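Local coordinates for RNA-dependent RNA Polymerase (Bombyx mori cytoplasmic polyhedrosis virus, PDB 6TZ0), which copies the viral RNA genome as an RNA-directed RNA polymerase, making plus strands in transcription and minus strands in genome replication, at residues D918-E923 with K985-Q990; V442-N447 with K979-T984. One frame throughout, in Å; residues are numbered along the deposited sequence.

Interaction 1. Residues D918-E923 with K985-Q990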
# COMPACT_ATOMS: atom_id res chain seq x y z
N ASP A 918 -12.20 9.67 -27.20
CA ASP A 918 -13.20 9.97 -26.18
C ASP A 918 -12.52 10.34 -24.87
O ASP A 918 -11.44 9.85 -24.54
CB ASP A 918 -14.16 8.80 -26.00
CG ASP A 918 -13.45 7.48 -25.76
OD1 ASP A 918 -12.21 7.42 -25.89
OD2 ASP A 918 -14.14 6.49 -25.46
N GLU A 919 -13.16 11.24 -24.12
CA GLU A 919 -12.57 11.81 -22.92
C GLU A 919 -13.61 11.86 -21.83
O GLU A 919 -14.70 12.40 -22.03
CB GLU A 919 -12.01 13.20 -23.21
CG GLU A 919 -11.25 13.84 -22.07
CD GLU A 919 -9.91 13.17 -21.79
OE1 GLU A 919 -9.34 12.57 -22.73
OE2 GLU A 919 -9.43 13.26 -20.65
N VAL A 920 -13.28 11.30 -20.67
CA VAL A 920 -14.15 11.39 -19.50
C VAL A 920 -14.16 12.83 -19.01
O VAL A 920 -13.12 13.38 -18.64
CB VAL A 920 -13.70 10.43 -18.40
CG1 VAL A 920 -14.56 10.60 -17.17
CG2 VAL A 920 -13.72 9.00 -18.89
N LYS A 921 -15.33 13.45 -19.02
CA LYS A 921 -15.46 14.86 -18.66
C LYS A 921 -15.98 14.99 -17.23
O LYS A 921 -17.02 14.43 -16.89
CB LYS A 921 -16.40 15.58 -19.63
CG LYS A 921 -16.59 17.05 -19.31
CD LYS A 921 -15.28 17.80 -19.39
CE LYS A 921 -14.80 17.90 -20.82
NZ LYS A 921 -13.56 18.71 -20.93
N LYS A 922 -15.25 15.74 -16.42
CA LYS A 922 -15.61 16.01 -15.04
C LYS A 922 -16.25 17.38 -14.95
O LYS A 922 -15.87 18.30 -15.69
CB LYS A 922 -14.38 15.94 -14.12
CG LYS A 922 -14.04 14.56 -13.57
CD LYS A 922 -13.43 13.63 -14.61
CE LYS A 922 -12.05 14.08 -15.03
NZ LYS A 922 -11.46 13.14 -16.01
N GLU A 923 -17.21 17.53 -14.05
CA GLU A 923 -17.91 18.79 -13.87
C GLU A 923 -17.30 19.48 -12.65
O GLU A 923 -17.50 19.05 -11.51
CB GLU A 923 -19.41 18.56 -13.71
CG GLU A 923 -20.26 19.78 -13.99
CD GLU A 923 -20.49 20.63 -12.77
OE1 GLU A 923 -20.59 20.05 -11.67
OE2 GLU A 923 -20.57 21.87 -12.90
N LYS A 985 -21.30 13.81 -8.59
CA LYS A 985 -20.77 12.46 -8.44
C LYS A 985 -20.73 11.67 -9.74
O LYS A 985 -20.21 10.54 -9.73
CB LYS A 985 -21.58 11.69 -7.40
CG LYS A 985 -23.01 11.40 -7.81
CD LYS A 985 -23.76 10.68 -6.70
CE LYS A 985 -25.21 10.42 -7.08
NZ LYS A 985 -25.34 9.42 -8.17
N GLU A 986 -21.26 12.20 -10.83
CA GLU A 986 -21.24 11.49 -12.11
C GLU A 986 -20.42 12.26 -13.14
O GLU A 986 -20.33 13.48 -13.11
CB GLU A 986 -22.66 11.25 -12.62
CG GLU A 986 -23.43 12.49 -13.06
CD GLU A 986 -24.23 13.12 -11.94
OE1 GLU A 986 -23.99 12.78 -10.76
OE2 GLU A 986 -25.11 13.96 -12.24
N THR A 987 -19.81 11.50 -14.06
CA THR A 987 -19.02 12.05 -15.15
C THR A 987 -19.56 11.53 -16.48
O THR A 987 -20.15 10.45 -16.54
CB THR A 987 -17.54 11.67 -15.03
OG1 THR A 987 -17.39 10.25 -15.09
CG2 THR A 987 -16.95 12.19 -13.73
N THR A 988 -19.33 12.30 -17.53
CA THR A 988 -19.81 11.98 -18.87
C THR A 988 -18.63 11.77 -19.81
O THR A 988 -17.53 12.27 -19.58
CB THR A 988 -20.72 13.08 -19.42
OG1 THR A 988 -19.97 14.30 -19.53
CG2 THR A 988 -21.90 13.30 -18.50
N VAL A 989 -18.88 11.02 -20.88
CA VAL A 989 -17.87 10.75 -21.90
C VAL A 989 -18.14 11.64 -23.10
O VAL A 989 -19.21 11.58 -23.71
CB VAL A 989 -17.86 9.27 -22.30
CG1 VAL A 989 -16.94 9.05 -23.48
CG2 VAL A 989 -17.42 8.42 -21.12
N GLN A 990 -17.15 12.46 -23.46
CA GLN A 990 -17.24 13.35 -24.61
C GLN A 990 -16.32 12.84 -25.71
O GLN A 990 -15.11 12.71 -25.50
CB GLN A 990 -16.86 14.77 -24.22
CG GLN A 990 -16.94 15.76 -25.36
CD GLN A 990 -16.56 17.16 -24.94
OE1 GLN A 990 -16.21 17.40 -23.78
NE2 GLN A 990 -16.63 18.10 -25.87

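Interaction 2. Residues V442-N447 with K979-T984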
# COMPACT_ATOMS: atom_id res chain seq x y z
N VAL A 442 -22.26 20.68 1.33
CA VAL A 442 -21.27 19.87 0.63
C VAL A 442 -20.29 20.78 -0.11
O VAL A 442 -20.66 21.87 -0.58
CB VAL A 442 -21.95 18.87 -0.31
CG1 VAL A 442 -22.76 17.87 0.49
CG2 VAL A 442 -22.85 19.58 -1.30
N ALA A 443 -19.04 20.35 -0.18
CA ALA A 443 -17.99 21.13 -0.82
C ALA A 443 -17.60 20.55 -2.17
O ALA A 443 -17.60 21.27 -3.18
CB ALA A 443 -16.77 21.22 0.09
N ALA A 444 -17.27 19.26 -2.23
CA ALA A 444 -16.88 18.64 -3.48
C ALA A 444 -17.17 17.14 -3.43
O ALA A 444 -17.52 16.59 -2.38
CB ALA A 444 -15.40 18.89 -3.79
N TRP A 445 -17.04 16.50 -4.58
CA TRP A 445 -16.96 15.06 -4.71
C TRP A 445 -15.56 14.73 -5.20
O TRP A 445 -15.15 15.20 -6.27
CB TRP A 445 -18.00 14.52 -5.69
CG TRP A 445 -19.40 14.57 -5.19
CD1 TRP A 445 -20.28 15.60 -5.33
CD2 TRP A 445 -20.11 13.52 -4.53
NE1 TRP A 445 -21.49 15.27 -4.77
CE2 TRP A 445 -21.41 13.99 -4.27
CE3 TRP A 445 -19.77 12.23 -4.13
CZ2 TRP A 445 -22.37 13.23 -3.63
CZ3 TRP A 445 -20.73 11.46 -3.48
CH2 TRP A 445 -22.01 11.97 -3.24
N SER A 446 -14.82 13.95 -4.42
CA SER A 446 -13.44 13.66 -4.77
C SER A 446 -13.01 12.36 -4.11
O SER A 446 -13.64 11.89 -3.16
CB SER A 446 -12.51 14.80 -4.36
OG SER A 446 -11.17 14.52 -4.74
N ASN A 447 -11.92 11.80 -4.62
CA ASN A 447 -11.29 10.64 -4.02
C ASN A 447 -9.83 10.87 -3.68
O ASN A 447 -9.14 9.92 -3.29
CB ASN A 447 -11.43 9.42 -4.95
CG ASN A 447 -10.90 9.68 -6.35
OD1 ASN A 447 -10.41 10.76 -6.67
ND2 ASN A 447 -10.99 8.66 -7.20
N LYS A 979 -7.71 19.74 -10.44
CA LYS A 979 -7.81 18.50 -11.20
C LYS A 979 -8.69 17.49 -10.48
O LYS A 979 -9.61 16.92 -11.08
CB LYS A 979 -6.43 17.89 -11.45
CG LYS A 979 -5.52 18.72 -12.33
CD LYS A 979 -6.06 18.91 -13.72
CE LYS A 979 -5.07 19.68 -14.57
NZ LYS A 979 -4.94 21.09 -14.10
N SER A 980 -8.43 17.26 -9.20
CA SER A 980 -9.04 16.10 -8.56
C SER A 980 -10.34 16.39 -7.81
O SER A 980 -10.72 15.58 -6.96
CB SER A 980 -8.03 15.44 -7.62
OG SER A 980 -7.66 16.32 -6.58
N ALA A 981 -11.04 17.47 -8.11
CA ALA A 981 -12.30 17.76 -7.43
C ALA A 981 -13.44 17.93 -8.43
O ALA A 981 -13.25 18.39 -9.56
CB ALA A 981 -12.19 19.02 -6.57
N MET A 982 -14.65 17.56 -7.99
CA MET A 982 -15.85 17.63 -8.80
C MET A 982 -16.98 18.24 -7.98
O MET A 982 -17.00 18.14 -6.75
CB MET A 982 -16.30 16.26 -9.27
CG MET A 982 -15.36 15.58 -10.24
SD MET A 982 -15.98 13.94 -10.57
CE MET A 982 -15.62 13.21 -8.99
N ALA A 983 -17.93 18.86 -8.67
CA ALA A 983 -19.13 19.37 -8.03
C ALA A 983 -20.30 18.41 -8.10
O ALA A 983 -21.38 18.72 -7.58
CB ALA A 983 -19.54 20.72 -8.64
N THR A 984 -20.12 17.24 -8.72
CA THR A 984 -21.15 16.22 -8.78
C THR A 984 -20.48 14.85 -8.73
O THR A 984 -19.26 14.73 -8.82
CB THR A 984 -22.01 16.35 -10.03
OG1 THR A 984 -23.06 15.38 -10.00
CG2 THR A 984 -21.16 16.16 -11.28

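Interaction 1. Residues D918-E923 with K985-Q990
Glu919 to Lys921 and Thr988 to Gln990 pair as a small two-stranded antiparallel ribbon on the surface of the polymerase. Two hydrogen-bonded pairs flank one non-hydrogen-bonded pair. In the first, Glu919 N reaches Gln990 O over 2.8 Å, and Gln990 N returns an almost straight bond (175°) to Glu919 O. In the second, Lys921 N bonds to Thr988 O while Thr988 N gives a longer link, 3.2 Å, to Lys921 O. Between them Val920 faces Val989, with the two CA atoms 4.5 Å apart. The strands are strongly twisted against each other, their directions 136° apart. About 60 residues separate them in sequence, much of that helix, so this is no hairpin: a long helical excursion within the C-terminal family region, which in reoviral polymerases probably forms the bracelet around the catalytic core, returns to pair with its own start. The valine side of the ribbon is lightly packed, Val920 CG2 and Val989 CG2 meeting at 4.4 Å, and Val920 CG1 reaches diagonally to Thr987 OG1 at 3.5 Å. On the other face Lys921 and Gln990 run side by side, pointing the same way. Gln990 is extended, its CG anti to the backbone N (chi1 -179°), and its OE1 lies alongside Lys921 CE at 3.3 Å, whereas the ammonium NZ is too distant for a bond. Lys922 lays its CG beside Thr987 CG2 and curls back to place NZ above the carbonyl plane of Val920 O, 3.1 Å away, a bond within segment 918-923.

Interaction 2. Residues V442-N447 with K979-T984
Trp445, on strand 442-446, and Met982, in the loop after helix 973-979, form a single antiparallel bridge by exchanging backbone hydrogen bonds. Trp445 N points almost straight at Met982 O (2.7 Å, 173°). The return bond, Met982 N to Trp445 O, is 3.0 Å long and more bent, at 131°. Strand 434-437 pairs with the other edge of the same strand, where Ala443 and Ser446 make their backbone bonds to Leu436 and Glu434, so the loop of Met982 adds a brief third partner to a two-stranded sheet. One residue further on, the hydroxyl of the buried Ser446 takes over. With OG anti to its own backbone N (chi1 -178°), it donates to Ser980 O nearly along the C=O axis; the modelled 2.5 Å is short, and that length means little at this resolution. The same OG is also bonded to Ser448 N, so it links the loop to the turn that follows the strand. Ser980 OG is occupied elsewhere, by Lys976 O in the last turn of helix 973-979 and by Ser448 OG. Apolar atoms fill in around these bonds. The CB atoms of Ala444 and Ala981 meet at 4.2 Å, and Val451 of helix 449-455 packs on Ser446, Ser980 and Ala981. The bend at chi3 brings Met982 CE back to 3.4 Å from Trp445 O. Farther along, the Trp445 indole approaches the Thr984 backbone obliquely, its CD1 3.5 Å from Thr984 C. Main-chain amides and carbonyls and the single hydroxyl of Ser446 do the polar work between these segments without a salt bridge, which implies that the join rests on the course of the main chain and one serine side chain rather than on paired charges.

The centres of interactions 1 and 2 lie about 13 Å apart, on the same side of the chain's centre. Along the sequence the order is 442-447, 918-923, 979-984 and 985-990, so the segments alternate, and the last two are continuous: one run of chain pairs first with the polymerase-region strand 442-446, then with strand 919-921. The contacts also touch directly. Glu923 O probably accepts a hydrogen bond from Ala983 N, Met982 SD packs against Lys922 and Thr987, and Lys985 CB packs against Trp445 CD2. The C-terminal region is thereby joined both to itself and to the central polymerase domain, away from the annotated nucleotide and magnesium sites.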